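Local coordinates for protein phytochromobilin synthase (Solanum lycopersicum, PDB 6KME) that binds biliverdin IX alpha and probably reduces it, with electrons from ferredoxin, to phytochromobilin, the chromophore of plant phytochromes, at residues P111-N116 with Q203-L208; L130-D135 with K145-L150; R82-L87 with F100-K105. The protein carries 1 engineered substitution. All blocks are in the same frame, centred on the assembly; numbering follows the deposited sequence.

How the contacts relate
All three contacts are buried and reach the same antiparallel sheet, but contact 3 lies within it while contacts 1 and 2 join its strands to helical segments. Contact 3 pairs strands 81-91 and 96-104 through a ladder of backbone hydrogen bonds that ends in a bulge. Its second strand pairs with strand 112-119 of contact 1, which in turn pairs with strand 123-131 of contact 2, where Ile112 O meets Asn131 N. Contacts 1 and 2 depend instead on a side-chain donor, an indole in one and a phenol in the other, each reaching a backbone carbonyl at or beside the end of a strand. Contact 2 is the farthest from the chain centre, and its centre lies about 17 Å from that of contact 3.

Contact 1 of 3, residues P111-N116 with Q203-L208; sequences PIFCAN and QAWLGL. With BLA (biliverdine IX alpha), chain B.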
loop_
_atom_site.group_PDB
_atom_site.type_symbol
_atom_site.label_atom_id
_atom_site.label_comp_id
_atom_site.label_asym_id
_atom_site.label_seq_id
_atom_site.Cartn_x
_atom_site.Cartn_y
_atom_site.Cartn_z
ATOM N N PRO A 111 1.198 4.849 -10.473
ATOM C CA PRO A 111 1.380 3.874 -9.400
ATOM C C PRO A 111 0.541 4.248 -8.185
ATOM O O PRO A 111 0.181 5.407 -7.968
ATOM C CB PRO A 111 2.882 3.953 -9.089
ATOM C CG PRO A 111 3.510 4.461 -10.350
ATOM C CD PRO A 111 2.482 5.408 -10.947
ATOM N N ILE A 112 0.219 3.230 -7.393
ATOM C CA ILE A 112 -0.458 3.411 -6.115
ATOM C C ILE A 112 0.591 3.661 -5.036
ATOM O O ILE A 112 1.485 2.837 -4.829
ATOM C CB ILE A 112 -1.319 2.186 -5.782
ATOM C CG1 ILE A 112 -2.519 2.151 -6.733
ATOM C CG2 ILE A 112 -1.730 2.219 -4.324
ATOM C CD1 ILE A 112 -3.261 0.817 -6.760
ATOM N N PHE A 113 0.505 4.810 -4.362
ATOM C CA PHE A 113 1.411 5.073 -3.255
ATOM C C PHE A 113 0.975 4.245 -2.059
ATOM O O PHE A 113 -0.210 4.194 -1.728
ATOM C CB PHE A 113 1.457 6.561 -2.879
ATOM C CG PHE A 113 2.481 6.860 -1.803
ATOM C CD1 PHE A 113 3.818 7.073 -2.140
ATOM C CD2 PHE A 113 2.120 6.863 -0.454
ATOM C CE1 PHE A 113 4.786 7.307 -1.141
ATOM C CE2 PHE A 113 3.069 7.090 0.543
ATOM C CZ PHE A 113 4.408 7.320 0.197
ATOM N N CYS A 114 1.942 3.600 -1.403
ATOM C CA CYS A 114 1.659 2.598 -0.379
ATOM C C CYS A 114 2.660 2.739 0.764
ATOM O O CYS A 114 3.868 2.597 0.551
ATOM C CB CYS A 114 1.715 1.199 -1.000
ATOM S SG CYS A 114 1.645 -0.188 0.164
ATOM N N ALA A 115 2.168 3.026 1.972
ATOM C CA ALA A 115 3.001 3.044 3.178
ATOM C C ALA A 115 2.272 2.267 4.263
ATOM O O ALA A 115 1.190 2.674 4.708
ATOM C CB ALA A 115 3.301 4.468 3.644
ATOM N N ASN A 116 2.857 1.142 4.677
ATOM C CA ASN A 116 2.277 0.252 5.685
ATOM C C ASN A 116 3.345 -0.008 6.744
ATOM O O ASN A 116 4.253 -0.828 6.547
ATOM C CB ASN A 116 1.780 -1.047 5.060
ATOM C CG ASN A 116 0.451 -0.880 4.364
ATOM O OD1 ASN A 116 0.389 -0.408 3.232
ATOM N ND2 ASN A 116 -0.623 -1.248 5.044
ATOM N N GLN A 203 7.211 12.518 -2.174
ATOM C CA GLN A 203 7.483 13.618 -3.090
ATOM C C GLN A 203 7.738 13.103 -4.505
ATOM O O GLN A 203 7.323 13.732 -5.486
ATOM C CB GLN A 203 8.664 14.452 -2.578
ATOM C CG GLN A 203 8.322 15.283 -1.331
ATOM C CD GLN A 203 9.503 16.086 -0.810
ATOM O OE1 GLN A 203 10.626 15.592 -0.755
ATOM N NE2 GLN A 203 9.254 17.335 -0.438
ATOM N N ALA A 204 8.420 11.959 -4.634
ATOM C CA ALA A 204 8.597 11.346 -5.947
ATOM C C ALA A 204 7.251 11.024 -6.582
ATOM O O ALA A 204 7.049 11.267 -7.777
ATOM C CB ALA A 204 9.458 10.076 -5.832
ATOM N N TRP A 205 6.320 10.478 -5.791
ATOM C CA TRP A 205 5.002 10.118 -6.307
ATOM C C TRP A 205 4.228 11.363 -6.734
ATOM O O TRP A 205 3.563 11.362 -7.781
ATOM C CB TRP A 205 4.223 9.327 -5.252
ATOM C CG TRP A 205 2.856 8.888 -5.745
ATOM C CD1 TRP A 205 2.572 7.765 -6.469
ATOM C CD2 TRP A 205 1.611 9.584 -5.576
ATOM N NE1 TRP A 205 1.228 7.722 -6.769
ATOM C CE2 TRP A 205 0.616 8.826 -6.236
ATOM C CE3 TRP A 205 1.241 10.780 -4.932
ATOM C CZ2 TRP A 205 -0.730 9.215 -6.269
ATOM C CZ3 TRP A 205 -0.094 11.171 -4.969
ATOM C CH2 TRP A 205 -1.067 10.389 -5.636
ATOM N N LEU A 206 4.319 12.440 -5.947
ATOM C CA LEU A 206 3.665 13.691 -6.337
ATOM C C LEU A 206 4.243 14.245 -7.635
ATOM O O LEU A 206 3.516 14.855 -8.431
ATOM C CB LEU A 206 3.779 14.721 -5.207
ATOM C CG LEU A 206 2.940 14.464 -3.945
ATOM C CD1 LEU A 206 3.345 15.440 -2.859
ATOM C CD2 LEU A 206 1.429 14.592 -4.215
ATOM N N GLY A 207 5.542 14.043 -7.870
ATOM C CA GLY A 207 6.130 14.450 -9.136
ATOM C C GLY A 207 5.625 13.630 -10.306
ATOM O O GLY A 207 5.465 14.155 -11.407
ATOM N N LEU A 208 5.363 12.335 -10.082
ATOM C CA LEU A 208 4.686 11.531 -11.095
ATOM C C LEU A 208 3.271 12.035 -11.342
ATOM O O LEU A 208 2.824 12.118 -12.497
ATOM C CB LEU A 208 4.649 10.060 -10.666
ATOM C CG LEU A 208 6.013 9.364 -10.521
ATOM C CD1 LEU A 208 5.777 7.894 -10.189
ATOM C CD2 LEU A 208 6.842 9.523 -11.790
HETATM C CHA BLA B . 3.797 -8.328 8.184
HETATM N NA BLA B . 3.129 -6.908 6.120
HETATM C C1A BLA B . 3.832 -7.973 6.707
HETATM C C2A BLA B . 4.564 -8.655 5.638
HETATM C C3A BLA B . 4.260 -7.953 4.390
HETATM C C4A BLA B . 3.368 -6.877 4.715
HETATM C CMA BLA B . 4.772 -8.233 2.975
HETATM C CAA BLA B . 5.442 -9.912 5.897
HETATM C CBA BLA B . 4.555 -11.124 5.980
HETATM C CGA BLA B . 4.352 -11.763 4.558
HETATM O O1A BLA B . 5.401 -11.979 4.026
HETATM O O2A BLA B . 3.202 -11.924 4.271
HETATM C CHB BLA B . 2.765 -5.816 3.785
HETATM N NB BLA B . 2.155 -7.047 1.780
HETATM C C1B BLA B . 2.099 -5.872 2.564
HETATM C C2B BLA B . 1.616 -4.792 1.505
HETATM C C3B BLA B . 1.191 -5.424 0.343
HETATM C C4B BLA B . 1.489 -6.914 0.525
HETATM C CMB BLA B . 1.431 -3.346 1.931
HETATM O OB BLA B . 1.226 -7.885 -0.167
HETATM C CAB BLA B . 0.612 -5.089 -1.010
HETATM C CBB BLA B . 0.146 -5.754 -2.092
HETATM N NC BLA B . 0.413 -4.299 8.839
HETATM C C1C BLA B . -0.226 -3.204 8.212
HETATM C C2C BLA B . -1.285 -2.720 9.211
HETATM C C3C BLA B . -1.201 -3.540 10.336
HETATM C C4C BLA B . -0.088 -4.594 10.121
HETATM C CMC BLA B . -2.171 -1.529 8.822
HETATM O OC BLA B . 0.160 -2.888 7.098
HETATM C CAC BLA B . -2.045 -3.435 11.556
HETATM C CBC BLA B . -3.329 -3.068 11.768
HETATM C CHD BLA B . 0.443 -5.641 10.826
HETATM N ND BLA B . 2.077 -6.762 9.156
HETATM C C1D BLA B . 1.470 -6.647 10.337
HETATM C C2D BLA B . 1.913 -7.712 11.324
HETATM C C3D BLA B . 2.849 -8.493 10.670
HETATM C C4D BLA B . 2.995 -7.912 9.234
HETATM C CMD BLA B . 1.328 -7.755 12.723
HETATM C CAD BLA B . 3.667 -9.715 11.105
HETATM C CBD BLA B . 2.843 -10.979 11.256
HETATM C CGD BLA B . 2.299 -11.596 9.893
HETATM O O1D BLA B . 1.105 -11.831 9.960
HETATM O O2D BLA B . 3.157 -11.729 9.031
#
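Phe113 lays its CB over one face of the Trp205 indole, 3.9 Å from the centroid of the five-membered ring and almost on the ring normal, a CH-pi contact. Its own ring passes on beside the helix, bringing CD1 to 3.9 Å from Trp205 CB, with the two ring planes oblique at 59°. With CG anti to the backbone N (chi1 -178°), Trp205 reaches from its helix to the strand, and its NE1 gives a nearly straight hydrogen bond of 2.8 Å to Pro111 O. That oxygen lies close to the indole plane, whereas the donor stands well above the carbonyl plane. Tryptophan suits the place because it joins a broad apolar face to a single N-H at the edge. A leucine here would probably leave Pro111 O without its donor and open a gap under Phe113. Nearby, Leu208 CD1 meets Pro111 CG at 4.1 Å. Strand alternation sends Cys114 and Asn116 to the other side of the sheet, where Asn116 ND2 donates to biliverdin OC at 2.7 Å. Helix on one side and bilin on the other fit the alpha/beta/alpha sandwich of ferredoxin-dependent bilin reductases.

Contact 2 of 3, residues L130-D135 with K145-L150; sequences LNPLHD and KYYKDL
Tyr147 reaches out from helix 141-147 and donates its hydroxyl to Leu130 O, with OH and O only 2.6 Å apart. The hydroxyl stands 38° out of the carbonyl plane, while the oxygen itself lies near the plane of the phenol ring, at its edge. Pro132 closes in on the same hydroxyl, its CB 3.6 Å from Tyr147 OH, and the two side chains cross at about a right angle. Farther along, Leu130 CD2 and Leu150 CD1 touch at 3.9 Å, two branched ends that also meet crosswise.

What aims these groups lies one step back. In Tyr147, CG is anti to the carbonyl carbon (chi1 -59°), which directs the ring toward the end of strand 123-131. The backbone turns just after it, and Leu150 N bonds to Tyr147 O at 3.0 Å, bringing Leu150 round to face Leu130. Pro111 and Ser176 also pack against the tyrosine, and Phe113, Trp205 and Leu208 pack against Leu130. Asn131 turns away from the helix, its OD1 bonded to Tyr231 and its ND2 to Asp129, while its backbone pairs with Ile112.

Strand 123-131 ends here, and Pro132, lacking an N-H, suits such an end. Although Pro132 N is 3.3 Å from Tyr147 OH, it has no hydrogen to share. The short bond to Leu130 O is consistent with a phenol, long enough to span the gap and polar only at its far end, being used here to give a buried carbonyl a donor beside proline and leucine side chains.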
loop_
_atom_site.group_PDB
_atom_site.type_symbol
_atom_site.label_atom_id
_atom_site.label_comp_id
_atom_site.label_asym_id
_atom_site.label_seq_id
_atom_site.Cartn_x
_atom_site.Cartn_y
_atom_site.Cartn_z
ATOM N N LEU A 130 5.904 2.638 -4.366
ATOM C CA LEU A 130 5.016 3.118 -5.430
ATOM C C LEU A 130 4.583 1.860 -6.188
ATOM O O LEU A 130 5.251 1.428 -7.129
ATOM C CB LEU A 130 5.742 4.134 -6.314
ATOM C CG LEU A 130 5.852 5.588 -5.812
ATOM C CD1 LEU A 130 6.516 5.712 -4.429
ATOM C CD2 LEU A 130 6.560 6.527 -6.844
ATOM N N ASN A 131 3.486 1.221 -5.731
ATOM C CA ASN A 131 3.078 -0.077 -6.298
ATOM C C ASN A 131 2.680 0.113 -7.764
ATOM O O ASN A 131 1.833 0.967 -8.067
ATOM C CB ASN A 131 1.886 -0.713 -5.545
ATOM C CG ASN A 131 2.170 -1.084 -4.052
ATOM O OD1 ASN A 131 1.234 -1.096 -3.252
ATOM N ND2 ASN A 131 3.415 -1.422 -3.698
ATOM N N PRO A 132 3.223 -0.674 -8.698
ATOM C CA PRO A 132 2.835 -0.496 -10.106
ATOM C C PRO A 132 1.380 -0.868 -10.349
ATOM O O PRO A 132 0.886 -1.883 -9.858
ATOM C CB PRO A 132 3.782 -1.438 -10.866
ATOM C CG PRO A 132 4.224 -2.454 -9.837
ATOM C CD PRO A 132 4.301 -1.667 -8.544
ATOM N N LEU A 133 0.693 -0.039 -11.137
ATOM C CA LEU A 133 -0.679 -0.379 -11.504
ATOM C C LEU A 133 -0.713 -1.597 -12.416
ATOM O O LEU A 133 -1.576 -2.471 -12.269
ATOM C CB LEU A 133 -1.360 0.813 -12.184
ATOM C CG LEU A 133 -2.813 0.566 -12.594
ATOM C CD1 LEU A 133 -3.713 0.362 -11.356
ATOM C CD2 LEU A 133 -3.327 1.711 -13.511
ATOM N N HIS A 134 0.231 -1.677 -13.350
ATOM C CA HIS A 134 0.279 -2.718 -14.360
ATOM C C HIS A 134 1.545 -3.543 -14.188
ATOM O O HIS A 134 2.510 -3.114 -13.548
ATOM C CB HIS A 134 0.225 -2.119 -15.770
ATOM C CG HIS A 134 -1.092 -1.493 -16.111
ATOM N ND1 HIS A 134 -2.262 -2.219 -16.188
ATOM C CD2 HIS A 134 -1.420 -0.216 -16.423
ATOM C CE1 HIS A 134 -3.256 -1.413 -16.522
ATOM N NE2 HIS A 134 -2.771 -0.193 -16.670
ATOM N N ASP A 135 1.530 -4.744 -14.767
ATOM C CA ASP A 135 2.609 -5.696 -14.535
ATOM C C ASP A 135 3.930 -5.176 -15.089
ATOM O O ASP A 135 4.009 -4.720 -16.235
ATOM C CB ASP A 135 2.275 -7.043 -15.165
ATOM C CG ASP A 135 3.426 -8.020 -15.072
ATOM O OD1 ASP A 135 3.658 -8.558 -13.964
ATOM O OD2 ASP A 135 4.106 -8.233 -16.102
ATOM N N LYS A 145 8.270 3.690 -18.119
ATOM C CA LYS A 145 7.506 4.928 -18.030
ATOM C C LYS A 145 7.612 5.560 -16.641
ATOM O O LYS A 145 7.655 6.787 -16.507
ATOM C CB LYS A 145 6.044 4.638 -18.394
ATOM C CG LYS A 145 5.084 5.800 -18.288
ATOM C CD LYS A 145 3.654 5.353 -18.586
ATOM C CE LYS A 145 2.704 6.547 -18.671
ATOM N NZ LYS A 145 1.303 6.165 -19.024
ATOM N N TYR A 146 7.663 4.743 -15.591
ATOM C CA TYR A 146 7.503 5.274 -14.246
ATOM C C TYR A 146 8.703 5.096 -13.327
ATOM O O TYR A 146 8.835 5.868 -12.371
ATOM C CB TYR A 146 6.267 4.658 -13.569
ATOM C CG TYR A 146 4.990 5.374 -13.958
ATOM C CD1 TYR A 146 4.797 6.709 -13.628
ATOM C CD2 TYR A 146 3.986 4.725 -14.665
ATOM C CE1 TYR A 146 3.631 7.381 -13.985
ATOM C CE2 TYR A 146 2.812 5.386 -15.021
ATOM C CZ TYR A 146 2.643 6.717 -14.678
ATOM O OH TYR A 146 1.488 7.387 -15.039
ATOM N N TYR A 147 9.573 4.117 -13.567
ATOM C CA TYR A 147 10.630 3.816 -12.607
ATOM C C TYR A 147 12.033 4.068 -13.134
ATOM O O TYR A 147 12.978 4.034 -12.340
ATOM C CB TYR A 147 10.515 2.360 -12.114
ATOM C CG TYR A 147 9.177 2.112 -11.463
ATOM C CD1 TYR A 147 8.946 2.473 -10.136
ATOM C CD2 TYR A 147 8.122 1.579 -12.189
ATOM C CE1 TYR A 147 7.691 2.280 -9.545
ATOM C CE2 TYR A 147 6.872 1.380 -11.608
ATOM C CZ TYR A 147 6.665 1.730 -10.293
ATOM O OH TYR A 147 5.421 1.526 -9.737
ATOM N N LYS A 148 12.196 4.363 -14.428
ATOM C CA LYS A 148 13.537 4.542 -14.977
ATOM C C LYS A 148 14.321 5.583 -14.190
ATOM O O LYS A 148 15.503 5.385 -13.883
ATOM C CB LYS A 148 13.457 4.939 -16.451
ATOM N N ASP A 149 13.669 6.682 -13.825
ATOM C CA ASP A 149 14.318 7.811 -13.173
ATOM C C ASP A 149 14.286 7.728 -11.650
ATOM O O ASP A 149 14.786 8.643 -10.984
ATOM C CB ASP A 149 13.668 9.113 -13.649
ATOM C CG ASP A 149 13.962 9.403 -15.123
ATOM O OD1 ASP A 149 15.048 9.006 -15.604
ATOM O OD2 ASP A 149 13.110 10.020 -15.799
ATOM N N LEU A 150 13.726 6.655 -11.089
ATOM C CA LEU A 150 13.641 6.458 -9.648
ATOM C C LEU A 150 14.559 5.358 -9.122
ATOM O O LEU A 150 14.557 5.101 -7.911
ATOM C CB LEU A 150 12.203 6.141 -9.254
ATOM C CG LEU A 150 11.181 7.228 -9.549
ATOM C CD1 LEU A 150 9.816 6.789 -9.041
ATOM C CD2 LEU A 150 11.620 8.541 -8.921
#

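Contact 3 of 3, residues R82-L87 with F100-K105; sequences RLLRSL and FAAFPK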
loop_
_atom_site.group_PDB
_atom_site.type_symbol
_atom_site.label_atom_id
_atom_site.label_comp_id
_atom_site.label_asym_id
_atom_site.label_seq_id
_atom_site.Cartn_x
_atom_site.Cartn_y
_atom_site.Cartn_z
ATOM N N ARG A 82 -8.536 9.245 -6.873
ATOM C CA ARG A 82 -9.823 8.698 -6.450
ATOM C C ARG A 82 -9.961 8.710 -4.928
ATOM O O ARG A 82 -11.026 9.045 -4.392
ATOM C CB ARG A 82 -9.988 7.274 -6.998
ATOM C CG ARG A 82 -11.359 6.653 -6.758
ATOM C CD ARG A 82 -11.454 5.247 -7.307
ATOM N NE ARG A 82 -10.569 4.305 -6.597
ATOM C CZ ARG A 82 -10.830 3.763 -5.414
ATOM N NH1 ARG A 82 -11.955 4.066 -4.778
ATOM N NH2 ARG A 82 -9.963 2.910 -4.861
ATOM N N LEU A 83 -8.900 8.350 -4.213
ATOM C CA LEU A 83 -8.986 8.224 -2.759
ATOM C C LEU A 83 -7.596 8.331 -2.160
ATOM O O LEU A 83 -6.703 7.556 -2.516
ATOM C CB LEU A 83 -9.636 6.896 -2.349
ATOM C CG LEU A 83 -9.675 6.686 -0.832
ATOM C CD1 LEU A 83 -10.415 7.846 -0.116
ATOM C CD2 LEU A 83 -10.303 5.337 -0.488
ATOM N N LEU A 84 -7.415 9.286 -1.263
ATOM C CA LEU A 84 -6.240 9.362 -0.409
ATOM C C LEU A 84 -6.733 9.123 1.009
ATOM O O LEU A 84 -7.571 9.882 1.502
ATOM C CB LEU A 84 -5.561 10.727 -0.518
ATOM C CG LEU A 84 -4.289 10.982 0.289
ATOM C CD1 LEU A 84 -3.179 10.125 -0.250
ATOM C CD2 LEU A 84 -3.895 12.471 0.199
ATOM N N ARG A 85 -6.235 8.067 1.660
ATOM C CA ARG A 85 -6.796 7.705 2.957
ATOM C C ARG A 85 -5.702 7.201 3.891
ATOM O O ARG A 85 -4.708 6.597 3.465
ATOM C CB ARG A 85 -7.939 6.680 2.801
ATOM C CG ARG A 85 -7.561 5.202 2.952
ATOM C CD ARG A 85 -6.731 4.693 1.781
ATOM N NE ARG A 85 -6.456 3.244 1.845
ATOM C CZ ARG A 85 -5.479 2.686 2.558
ATOM N NH1 ARG A 85 -4.694 3.443 3.306
ATOM N NH2 ARG A 85 -5.287 1.366 2.523
ATOM N N SER A 86 -5.886 7.489 5.179
ATOM C CA SER A 86 -4.949 7.060 6.203
ATOM C C SER A 86 -5.694 6.423 7.367
ATOM O O SER A 86 -6.793 6.854 7.742
ATOM C CB SER A 86 -4.098 8.225 6.720
ATOM O OG SER A 86 -4.904 9.171 7.392
ATOM N N LEU A 87 -5.085 5.384 7.919
ATOM C CA LEU A 87 -5.477 4.804 9.195
ATOM C C LEU A 87 -4.259 4.902 10.092
ATOM O O LEU A 87 -3.162 4.502 9.690
ATOM C CB LEU A 87 -5.934 3.351 9.043
ATOM C CG LEU A 87 -6.064 2.533 10.341
ATOM C CD1 LEU A 87 -7.190 3.071 11.238
ATOM C CD2 LEU A 87 -6.281 1.057 10.042
ATOM N N PHE A 100 -1.250 4.268 4.902
ATOM C CA PHE A 100 -1.451 5.472 4.109
ATOM C C PHE A 100 -1.338 5.074 2.643
ATOM O O PHE A 100 -0.343 4.457 2.251
ATOM C CB PHE A 100 -0.393 6.522 4.494
ATOM C CG PHE A 100 -0.544 7.831 3.791
ATOM C CD1 PHE A 100 0.021 8.031 2.541
ATOM C CD2 PHE A 100 -1.247 8.870 4.386
ATOM C CE1 PHE A 100 -0.124 9.259 1.888
ATOM C CE2 PHE A 100 -1.406 10.084 3.736
ATOM C CZ PHE A 100 -0.841 10.274 2.490
ATOM N N ALA A 101 -2.359 5.387 1.842
ATOM C CA ALA A 101 -2.360 5.017 0.431
ATOM C C ALA A 101 -3.014 6.104 -0.413
ATOM O O ALA A 101 -3.919 6.814 0.038
ATOM C CB ALA A 101 -3.102 3.691 0.180
ATOM N N ALA A 102 -2.549 6.211 -1.656
ATOM C CA ALA A 102 -3.145 7.080 -2.664
ATOM C C ALA A 102 -3.558 6.214 -3.846
ATOM O O ALA A 102 -2.709 5.559 -4.467
ATOM C CB ALA A 102 -2.172 8.173 -3.096
ATOM N N PHE A 103 -4.862 6.189 -4.125
ATOM C CA PHE A 103 -5.428 5.447 -5.242
ATOM C C PHE A 103 -5.790 6.421 -6.352
ATOM O O PHE A 103 -6.605 7.335 -6.116
ATOM C CB PHE A 103 -6.672 4.682 -4.808
ATOM C CG PHE A 103 -6.428 3.655 -3.709
ATOM C CD1 PHE A 103 -5.330 2.814 -3.749
ATOM C CD2 PHE A 103 -7.322 3.533 -2.650
ATOM C CE1 PHE A 103 -5.118 1.872 -2.742
ATOM C CE2 PHE A 103 -7.122 2.593 -1.640
ATOM C CZ PHE A 103 -6.018 1.764 -1.684
ATOM N N PRO A 104 -5.270 6.258 -7.565
ATOM C CA PRO A 104 -5.624 7.180 -8.654
ATOM C C PRO A 104 -6.976 6.852 -9.275
ATOM O O PRO A 104 -7.485 5.731 -9.184
ATOM C CB PRO A 104 -4.490 6.979 -9.671
ATOM C CG PRO A 104 -4.022 5.570 -9.434
ATOM C CD PRO A 104 -4.251 5.267 -7.967
ATOM N N LYS A 105 -7.567 7.873 -9.909
ATOM C CA LYS A 105 -8.705 7.619 -10.765
ATOM C C LYS A 105 -8.236 6.798 -11.966
ATOM O O LYS A 105 -7.085 6.918 -12.394
ATOM C CB LYS A 105 -9.353 8.933 -11.217
ATOM C CG LYS A 105 -10.026 9.688 -10.073
ATOM C CD LYS A 105 -10.616 11.019 -10.500
ATOM C CE LYS A 105 -11.121 11.789 -9.285
ATOM N NZ LYS A 105 -11.610 13.153 -9.650
#
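Arg85 spreads its guanidinium flat over Ala101, whose CB sits beneath the centre of the group, 3.5 Å from Arg85 CZ. A larger side chain would probably not fit under so close a plane, which suits alanine to this position. A bend at chi2 (-71°) folds the arginine back over the neighbouring strand, where its NE comes to 3.6 Å from Phe103 CE2 with guanidinium and ring planes at 90°. The polar end is held from outside: NH1 forms a salt bridge to Asp99, NE bonds to Leu262 O, and Phe263 receives the group in a cation-pi contact.

Arg82 meets the same phenylalanine quite differently. Its guanidinium plane is only 8° from that of the ring, yet the approach is oblique, with NH2 3.5 Å from Phe103 CD2 and bonded to Gln228 and Asn264. Leu83 lies alongside Phe103, pointing the same way. Gln228, Tyr231 and Leu232 of helix 218-238 pack against Phe103, a setting that suits a large apolar ring.

Beneath these side chains runs an antiparallel beta hairpin. Arg85 and Ala101 form a hydrogen-bonded pair, each N to the other's O at 3.1 Å. Leu83 and Phe103 form the next such pair, with Phe103 N to Leu83 O at 2.8 Å. At the end, Arg82 and Leu83 both face Phe103, a classic beta bulge in which the bond from Arg82 N to Phe103 O is weak.

The other face carries Leu84, Ser86, Phe100 and Ala102. Leu84 CD1 fits between Phe100 CZ and Ala102 CB, 3.6 Å from each, with the small alanine making way for the branched leucine. Ser86 CB touches Phe100 CD2 at 3.7 Å, and Phe113 of the next strand packs against both Phe100 and Ala102.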